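Local atomic coordinates of alpha-glucosidase YIHQ (Escherichia coli, PDB entry 5AEG), a protein that hydrolyses sulfoquinovosyl diacylglycerides and simple sulfoquinovosides such as sulfoquinovosyl glycerol, releasing sulfoquinovose for breakdown through sulfoglycolysis. Residues G78-F83 with S90-I95. Numbering follows the deposited sequence.
Sequences GWLIHF and SATLNI
F83 lies beside L93, both side chains pointing the same way, and the phenyl edge does the touching: CE2 of F83 stands 3.8 Å from CB of L93, close to the ring plane. One face of that ring takes CG2 of I81 from its own strand. With CG1 of I81 anti to the carbonyl carbon (chi1 -49°), an extended chi2 of -176° carries CD1 to CD1 of I95, 3.9 Å away. I81, F83, A91, L93 and I95 are buried here, with F11 and F20 packed against this side. The other face, with exposed H82 and partly exposed L80, T92 and N94, is looser. There CD1 of L80 approaches OD1 of N94 at 3.3 Å, a methyl merely touching an amide oxygen, and H82 ND1 is 3.9 Å from T92 CG2. A water in the plane of the imidazole lies 3.1 Å from ND1 of H82 and donates a hydrogen bond to A91 O, which also accepts one from F83 N. Between the faces, W79, I81 and F83 each exchange two backbone hydrogen bonds, with I95, L93 and A91 respectively. The two strands form an antiparallel beta hairpin, flanked by strands 56-74 and 103-109, in the galactose mutarotase-like N-terminal domain of family 31 glycoside hydrolases.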
loop_
_atom_site.group_PDB
_atom_site.type_symbol
_atom_site.label_atom_id
_atom_site.label_comp_id
_atom_site.label_asym_id
_atom_site.label_seq_id
_atom_site.Cartn_x
_atom_site.Cartn_y
_atom_site.Cartn_z
ATOM N N GLY A 78 -26.812 -1.705 -23.959
ATOM C CA GLY A 78 -27.605 -2.277 -22.868
ATOM C C GLY A 78 -28.812 -1.410 -22.531
ATOM O O GLY A 78 -29.828 -1.448 -23.265
ATOM N N TRP A 79 -28.682 -0.591 -21.479
ATOM C CA TRP A 79 -29.770 0.234 -20.988
ATOM C C TRP A 79 -29.322 1.613 -20.643
ATOM O O TRP A 79 -28.201 1.826 -20.186
ATOM C CB TRP A 79 -30.419 -0.364 -19.762
ATOM C CG TRP A 79 -31.219 -1.584 -19.998
ATOM C CD1 TRP A 79 -32.565 -1.664 -20.290
ATOM C CD2 TRP A 79 -30.740 -2.920 -19.953
ATOM N NE1 TRP A 79 -32.942 -2.975 -20.396
ATOM C CE2 TRP A 79 -31.843 -3.770 -20.207
ATOM C CE3 TRP A 79 -29.485 -3.487 -19.721
ATOM C CZ2 TRP A 79 -31.731 -5.152 -20.221
ATOM C CZ3 TRP A 79 -29.370 -4.871 -19.743
ATOM C CH2 TRP A 79 -30.498 -5.691 -19.990
ATOM N N LEU A 80 -30.240 2.549 -20.794
ATOM C CA LEU A 80 -30.041 3.953 -20.422
ATOM C C LEU A 80 -31.146 4.356 -19.478
ATOM O O LEU A 80 -32.321 4.282 -19.843
ATOM C CB LEU A 80 -29.973 4.846 -21.648
ATOM C CG LEU A 80 -29.827 6.360 -21.381
ATOM C CD1 LEU A 80 -28.510 6.678 -20.693
ATOM C CD2 LEU A 80 -29.923 7.114 -22.698
ATOM N N ILE A 81 -30.780 4.682 -18.222
ATOM C CA ILE A 81 -31.709 5.194 -17.222
ATOM C C ILE A 81 -31.580 6.709 -17.079
ATOM O O ILE A 81 -30.481 7.248 -16.825
ATOM C CB ILE A 81 -31.538 4.491 -15.882
ATOM C CG1 ILE A 81 -31.518 2.992 -16.130
ATOM C CG2 ILE A 81 -32.646 4.866 -14.975
ATOM C CD1 ILE A 81 -31.460 2.129 -14.903
ATOM N N HIS A 82 -32.698 7.381 -17.338
ATOM C CA HIS A 82 -32.825 8.812 -17.059
ATOM C C HIS A 82 -33.347 9.001 -15.667
ATOM O O HIS A 82 -34.509 8.708 -15.386
ATOM C CB HIS A 82 -33.745 9.494 -18.036
ATOM C CG HIS A 82 -33.244 9.493 -19.430
ATOM N ND1 HIS A 82 -32.516 10.540 -19.953
ATOM C CD2 HIS A 82 -33.407 8.596 -20.436
ATOM C CE1 HIS A 82 -32.214 10.272 -21.213
ATOM N NE2 HIS A 82 -32.751 9.103 -21.531
ATOM N N PHE A 83 -32.493 9.475 -14.755
ATOM C CA PHE A 83 -33.010 9.774 -13.396
ATOM C C PHE A 83 -33.333 11.268 -13.293
ATOM O O PHE A 83 -32.616 12.099 -13.834
ATOM C CB PHE A 83 -31.934 9.468 -12.290
ATOM C CG PHE A 83 -31.673 8.022 -12.071
ATOM C CD1 PHE A 83 -32.411 7.309 -11.206
ATOM C CD2 PHE A 83 -30.637 7.411 -12.725
ATOM C CE1 PHE A 83 -32.163 5.974 -10.957
ATOM C CE2 PHE A 83 -30.341 6.090 -12.470
ATOM C CZ PHE A 83 -31.101 5.371 -11.628
ATOM N N SER A 90 -31.454 16.257 -13.141
ATOM C CA SER A 90 -31.421 14.956 -13.696
ATOM C C SER A 90 -30.011 14.408 -13.790
ATOM O O SER A 90 -28.981 15.167 -13.712
ATOM C CB SER A 90 -32.066 14.985 -15.123
ATOM O OG SER A 90 -31.329 15.816 -15.937
ATOM N N ALA A 91 -29.959 13.099 -14.021
ATOM C CA ALA A 91 -28.680 12.462 -14.357
ATOM C C ALA A 91 -28.943 11.244 -15.255
ATOM O O ALA A 91 -30.017 10.689 -15.191
ATOM C CB ALA A 91 -28.002 11.977 -13.049
ATOM N N THR A 92 -27.954 10.779 -15.973
ATOM C CA THR A 92 -28.129 9.551 -16.799
ATOM C C THR A 92 -27.179 8.455 -16.334
ATOM O O THR A 92 -26.037 8.733 -15.944
ATOM C CB THR A 92 -27.845 9.759 -18.285
ATOM O OG1 THR A 92 -26.558 10.263 -18.382
ATOM C CG2 THR A 92 -28.793 10.799 -18.907
ATOM N N LEU A 93 -27.669 7.233 -16.343
ATOM C CA LEU A 93 -26.864 6.054 -16.022
ATOM C C LEU A 93 -26.947 5.112 -17.182
ATOM O O LEU A 93 -28.051 4.644 -17.528
ATOM C CB LEU A 93 -27.398 5.380 -14.758
ATOM C CG LEU A 93 -26.750 4.019 -14.418
ATOM C CD1 LEU A 93 -25.274 4.248 -14.076
ATOM C CD2 LEU A 93 -27.480 3.294 -13.336
ATOM N N ASN A 94 -25.831 4.903 -17.851
ATOM C CA ASN A 94 -25.710 3.904 -18.857
ATOM C C ASN A 94 -25.202 2.591 -18.261
ATOM O O ASN A 94 -24.184 2.579 -17.515
ATOM C CB ASN A 94 -24.762 4.363 -19.960
ATOM C CG ASN A 94 -25.336 4.081 -21.319
ATOM O OD1 ASN A 94 -25.992 4.960 -21.879
ATOM N ND2 ASN A 94 -25.197 2.828 -21.814
ATOM N N ILE A 95 -25.857 1.508 -18.647
ATOM C CA ILE A 95 -25.575 0.149 -18.186
ATOM C C ILE A 95 -25.265 -0.674 -19.418
ATOM O O ILE A 95 -26.067 -0.706 -20.421
ATOM C CB ILE A 95 -26.762 -0.451 -17.494
ATOM C CG1 ILE A 95 -27.165 0.392 -16.315
ATOM C CG2 ILE A 95 -26.524 -1.916 -17.031
ATOM C CD1 ILE A 95 -28.413 -0.144 -15.612
HETATM O O HOH W 1 -32.102 12.142 -17.284
#